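Local coordinates for protein type II restriction enzyme NlaIV (Neisseria lactamica, PDB 6QM2) that recognises the double-stranded DNA sequence 5'-GGNNCC-3' and cuts it in the middle, leaving blunt ends with 5'-phosphates, at residues 105-110 with 199-204; 153-156 with 160-163. All coordinates share one frame; numbering follows the deposited sequence.

Interaction 1: residues 105-110 with 199-204; sequences ADFKMY and EETVYQ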
loop_
_atom_site.group_PDB
_atom_site.type_symbol
_atom_site.label_atom_id
_atom_site.label_comp_id
_atom_site.label_asym_id
_atom_site.label_seq_id
_atom_site.Cartn_x
_atom_site.Cartn_y
_atom_site.Cartn_z
ATOM N N ALA A 105 13.625 14.783 -3.789
ATOM C CA ALA A 105 12.562 15.775 -3.991
ATOM C C ALA A 105 12.339 16.023 -5.479
ATOM O O ALA A 105 13.232 15.775 -6.287
ATOM C CB ALA A 105 12.923 17.087 -3.306
ATOM N N ASP A 106 11.156 16.522 -5.837
ATOM C CA ASP A 106 10.906 17.004 -7.197
ATOM C C ASP A 106 11.963 18.048 -7.523
ATOM O O ASP A 106 12.195 18.946 -6.718
ATOM C CB ASP A 106 9.512 17.628 -7.317
ATOM C CG ASP A 106 9.251 18.237 -8.697
ATOM O OD1 ASP A 106 9.556 17.577 -9.712
ATOM O OD2 ASP A 106 8.738 19.374 -8.774
ATOM N N PHE A 107 12.612 17.923 -8.679
ATOM C CA PHE A 107 13.685 18.849 -9.046
ATOM C C PHE A 107 13.203 20.295 -9.210
ATOM O O PHE A 107 13.866 21.218 -8.731
ATOM C CB PHE A 107 14.429 18.403 -10.311
ATOM C CG PHE A 107 15.481 19.380 -10.747
ATOM C CD1 PHE A 107 16.735 19.382 -10.143
ATOM C CD2 PHE A 107 15.200 20.339 -11.716
ATOM C CE1 PHE A 107 17.699 20.303 -10.517
ATOM C CE2 PHE A 107 16.161 21.266 -12.093
ATOM C CZ PHE A 107 17.412 21.247 -11.492
ATOM N N LYS A 108 12.073 20.500 -9.887
ATOM C CA LYS A 108 11.582 21.865 -10.109
ATOM C C LYS A 108 11.336 22.563 -8.779
ATOM O O LYS A 108 11.751 23.704 -8.599
ATOM C CB LYS A 108 10.318 21.903 -10.979
ATOM C CG LYS A 108 9.690 23.296 -11.083
ATOM C CD LYS A 108 9.088 23.601 -12.449
ATOM C CE LYS A 108 8.024 22.594 -12.868
ATOM N NZ LYS A 108 7.280 23.041 -14.079
ATOM N N MET A 109 10.675 21.871 -7.856
ATOM C CA MET A 109 10.400 22.424 -6.531
ATOM C C MET A 109 11.678 22.708 -5.745
ATOM O O MET A 109 11.787 23.750 -5.100
ATOM C CB MET A 109 9.500 21.486 -5.721
ATOM C CG MET A 109 8.045 21.485 -6.158
ATOM S SD MET A 109 7.082 20.312 -5.184
ATOM C CE MET A 109 6.862 21.220 -3.650
ATOM N N TYR A 110 12.633 21.783 -5.816
ATOM C CA TYR A 110 13.877 21.854 -5.036
ATOM C C TYR A 110 14.841 22.916 -5.536
ATOM O O TYR A 110 15.490 23.566 -4.728
ATOM C CB TYR A 110 14.556 20.482 -5.003
ATOM C CG TYR A 110 15.665 20.325 -3.987
ATOM C CD1 TYR A 110 15.391 19.903 -2.689
ATOM C CD2 TYR A 110 16.995 20.560 -4.333
ATOM C CE1 TYR A 110 16.406 19.739 -1.756
ATOM C CE2 TYR A 110 18.018 20.395 -3.410
ATOM C CZ TYR A 110 17.718 19.985 -2.122
ATOM O OH TYR A 110 18.725 19.824 -1.204
ATOM N N GLU A 199 22.567 23.847 -10.383
ATOM C CA GLU A 199 22.592 25.033 -11.247
ATOM C C GLU A 199 22.523 24.663 -12.721
ATOM O O GLU A 199 21.715 25.216 -13.465
ATOM C CB GLU A 199 23.853 25.874 -11.003
ATOM C CG GLU A 199 23.867 27.213 -11.738
ATOM C CD GLU A 199 25.252 27.830 -11.855
ATOM O OE1 GLU A 199 26.130 27.545 -11.004
ATOM O OE2 GLU A 199 25.455 28.614 -12.808
ATOM N N GLU A 200 23.381 23.736 -13.135
ATOM C CA GLU A 200 23.457 23.349 -14.542
ATOM C C GLU A 200 22.215 22.574 -14.962
ATOM O O GLU A 200 21.659 22.831 -16.034
ATOM C CB GLU A 200 24.732 22.541 -14.827
ATOM C CG GLU A 200 25.037 22.329 -16.307
ATOM C CD GLU A 200 25.087 23.619 -17.107
ATOM O OE1 GLU A 200 25.552 24.650 -16.571
ATOM O OE2 GLU A 200 24.651 23.603 -18.275
ATOM N N THR A 201 21.773 21.653 -14.106
ATOM C CA THR A 201 20.528 20.911 -14.332
ATOM C C THR A 201 19.334 21.835 -14.586
ATOM O O THR A 201 18.464 21.506 -15.391
ATOM C CB THR A 201 20.200 19.973 -13.153
ATOM O OG1 THR A 201 21.338 19.159 -12.856
ATOM C CG2 THR A 201 19.028 19.059 -13.483
ATOM N N VAL A 202 19.299 22.984 -13.908
ATOM C CA VAL A 202 18.250 23.983 -14.131
ATOM C C VAL A 202 18.219 24.395 -15.607
ATOM O O VAL A 202 17.149 24.464 -16.206
ATOM C CB VAL A 202 18.409 25.227 -13.206
ATOM C CG1 VAL A 202 17.493 26.366 -13.633
ATOM C CG2 VAL A 202 18.104 24.872 -11.757
ATOM N N TYR A 203 19.393 24.656 -16.181
ATOM C CA TYR A 203 19.505 25.037 -17.595
ATOM C C TYR A 203 19.246 23.870 -18.550
ATOM O O TYR A 203 18.586 24.048 -19.580
ATOM C CB TYR A 203 20.882 25.639 -17.885
ATOM C CG TYR A 203 21.079 26.015 -19.335
ATOM C CD1 TYR A 203 20.278 26.981 -19.937
ATOM C CD2 TYR A 203 22.055 25.397 -20.110
ATOM C CE1 TYR A 203 20.452 27.329 -21.266
ATOM C CE2 TYR A 203 22.236 25.738 -21.442
ATOM C CZ TYR A 203 21.432 26.704 -22.014
ATOM O OH TYR A 203 21.609 27.042 -23.333
ATOM N N GLN A 204 19.789 22.698 -18.209
ATOM C CA GLN A 204 19.606 21.469 -19.003
ATOM C C GLN A 204 18.134 21.103 -19.161
ATOM O O GLN A 204 17.699 20.725 -20.241
ATOM C CB GLN A 204 20.349 20.288 -18.364
ATOM C CG GLN A 204 21.870 20.368 -18.454
ATOM C CD GLN A 204 22.574 19.265 -17.677
ATOM O OE1 GLN A 204 21.958 18.551 -16.880
ATOM N NE2 GLN A 204 23.880 19.122 -17.900
#
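Phe107, in the first turn of helix 107-116, sets the far rim of its ring against Thr201 and Val202 of helix 191-204, and this one aromatic side chain carries the whole contact from its side. The ring reaches so far because CG lies anti to the backbone N (chi1 177°), which extends the side chain toward the other helix. Thr201 sets its methyl over one face, near the rim: CG2 lies 3.7 Å from the centroid of the Phe107 ring, a CH-pi contact. That methyl is turned to the ring while the hydroxyl OG1 bonds back to Ala197 O, one turn earlier, so the polar half of the threonine is satisfied within its own helix. The Val202 backbone, N and CA, sits at the ring edge near its plane, while its CG2 packs against Phe107 CZ at 3.7 Å. On the near side, Asp106 caps the helix that presents the ring: OD2 accepts from Met109 N at 3.3 Å, the donor lying well above the carboxylate plane. Val169, Ile172 and Leu162 of the three-stranded antiparallel sheet also touch Phe107. What results is helix-to-helix packing beside a sheet, with an N-capped helix start supplying the aromatic ring, in a member of the PDDEXK nuclease clan.

Interaction 2: residues 153-156 with 160-163; sequences RSMD and INLQ
Arg153 and Met155 both start with CG between the backbone N and the carbonyl carbon (chi1 56° and 75°), but Arg153 sets out away from segment 160-163 and only its end returns, whereas Met155 heads toward it from the start. In Arg153 the chain is extended from CG to NE, and the last turn at chi4 brings the guanidinium over the amide of Asn161. The two planes are 35° apart; ND2 of Asn161 lies over one guanidinium face, 3.4 Å above its plane and displaced toward the rim, so the groups overlap at a slant instead of stacking flat. The guanidinium is steadied in its own segment, where NH1 gives a nearly straight bond of 3.0 Å to Ser154 O, with the acceptor almost exactly in the guanidinium plane. The backbones are joined by Asn161 N, which donates to Arg153 O at 2.8 Å. Both ends of Arg153 therefore meet Asn161, its carbonyl through the main chain and its guanidinium through the amide.

Met155 passes the OD1 end of the asparagine, crossing it at about a right angle. Its sulfur accepts a weak hydrogen bond from Leu162 N, 3.3 Å from SD, and a bend at chi3 carries CE close to both Leu162 O and Asn161 OD1, the latter 3.7 Å away. Ile160 contributes less, its CG1 resting 3.6 Å from Arg153 O.

Ser154 OG bonds to Ala159 O, tying the first segment to the short connection between the two. Beyond it, Asn161 pairs through its backbone with Arg173, just past strand 168-172, and strand 162-165 begins at the next residue as an outer strand of the three-stranded antiparallel sheet. Ile160 is covered by Phe194, Ile198 and Thr201 of helix 191-204, while Arg153 leans on Met185 and Met187 in a loop.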
loop_
_atom_site.group_PDB
_atom_site.type_symbol
_atom_site.label_atom_id
_atom_site.label_comp_id
_atom_site.label_asym_id
_atom_site.label_seq_id
_atom_site.Cartn_x
_atom_site.Cartn_y
_atom_site.Cartn_z
ATOM N N ARG A 153 24.550 11.963 -6.775
ATOM C CA ARG A 153 25.643 11.938 -7.737
ATOM C C ARG A 153 25.176 12.525 -9.064
ATOM O O ARG A 153 24.039 12.990 -9.183
ATOM C CB ARG A 153 26.124 10.495 -7.926
ATOM C CG ARG A 153 25.046 9.502 -8.360
ATOM C CD ARG A 153 25.660 8.289 -9.048
ATOM N NE ARG A 153 24.724 7.168 -9.167
ATOM C CZ ARG A 153 23.755 7.051 -10.079
ATOM N NH1 ARG A 153 23.539 7.994 -10.999
ATOM N NH2 ARG A 153 22.979 5.969 -10.063
ATOM N N SER A 154 26.062 12.509 -10.055
ATOM C CA SER A 154 25.682 12.809 -11.429
ATOM C C SER A 154 25.125 11.551 -12.094
ATOM O O SER A 154 25.064 10.487 -11.475
ATOM C CB SER A 154 26.886 13.337 -12.207
ATOM O OG SER A 154 26.469 13.956 -13.408
ATOM N N MET A 155 24.700 11.689 -13.348
ATOM C CA MET A 155 24.249 10.558 -14.169
ATOM C C MET A 155 24.697 10.753 -15.618
ATOM O O MET A 155 25.342 11.748 -15.954
ATOM C CB MET A 155 22.721 10.416 -14.107
ATOM C CG MET A 155 21.959 11.456 -14.930
ATOM S SD MET A 155 20.164 11.354 -14.866
ATOM C CE MET A 155 19.879 9.596 -15.037
ATOM N N ASP A 156 24.335 9.807 -16.477
ATOM C CA ASP A 156 24.567 9.962 -17.901
ATOM C C ASP A 156 23.485 10.864 -18.494
ATOM O O ASP A 156 22.299 10.532 -18.425
ATOM C CB ASP A 156 24.576 8.606 -18.610
ATOM C CG ASP A 156 25.076 8.711 -20.039
ATOM O OD1 ASP A 156 26.271 9.026 -20.223
ATOM O OD2 ASP A 156 24.275 8.502 -20.975
ATOM N N ILE A 160 22.901 16.200 -12.547
ATOM C CA ILE A 160 22.525 15.480 -11.315
ATOM C C ILE A 160 21.681 14.251 -11.653
ATOM O O ILE A 160 20.987 14.234 -12.674
ATOM C CB ILE A 160 21.782 16.396 -10.296
ATOM C CG1 ILE A 160 21.711 15.721 -8.917
ATOM C CG2 ILE A 160 20.381 16.778 -10.781
ATOM C CD1 ILE A 160 21.379 16.662 -7.784
ATOM N N ASN A 161 21.760 13.224 -10.801
ATOM C CA ASN A 161 20.991 11.995 -10.986
ATOM C C ASN A 161 19.500 12.254 -10.833
ATOM O O ASN A 161 19.039 12.643 -9.761
ATOM C CB ASN A 161 21.428 10.904 -10.000
ATOM C CG ASN A 161 20.773 9.558 -10.287
ATOM O OD1 ASN A 161 20.503 9.218 -11.442
ATOM N ND2 ASN A 161 20.517 8.787 -9.235
ATOM N N LEU A 162 18.766 12.017 -11.918
ATOM C CA LEU A 162 17.350 12.334 -12.020
ATOM C C LEU A 162 16.528 11.128 -12.436
ATOM O O LEU A 162 17.052 10.118 -12.914
ATOM C CB LEU A 162 17.144 13.419 -13.069
ATOM C CG LEU A 162 17.696 14.798 -12.732
ATOM C CD1 LEU A 162 17.804 15.625 -14.003
ATOM C CD2 LEU A 162 16.832 15.488 -11.689
ATOM N N GLN A 163 15.224 11.276 -12.243
ATOM C CA GLN A 163 14.211 10.379 -12.760
ATOM C C GLN A 163 13.652 11.145 -13.955
ATOM O O GLN A 163 12.961 12.150 -13.788
ATOM C CB GLN A 163 13.170 10.097 -11.663
ATOM C CG GLN A 163 11.757 9.687 -12.077
ATOM C CD GLN A 163 10.763 9.846 -10.929
ATOM O OE1 GLN A 163 9.681 10.412 -11.101
ATOM N NE2 GLN A 163 11.138 9.365 -9.745
#

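Interactions 1 and 2 are both buried and lie about 11 Å apart, centre to centre, with interaction 2 nested within the chain loop that interaction 1 closes. Thr201 joins them: its OG1 lies 3.3 Å from Ile160 CG2, and its CG2 packs on Leu162 CD1. Leu162 also reaches Phe107, so the three-stranded sheet serves both contacts. Their chemistry follows their place. Interaction 1 brings together two helices distant in sequence, entirely through apolar and CH-pi packing, whereas interaction 2 folds a nearby loop onto the start of a strand with backbone, sulfur and guanidinium-amide contacts, and its Arg153 and Met155 remain partly exposed.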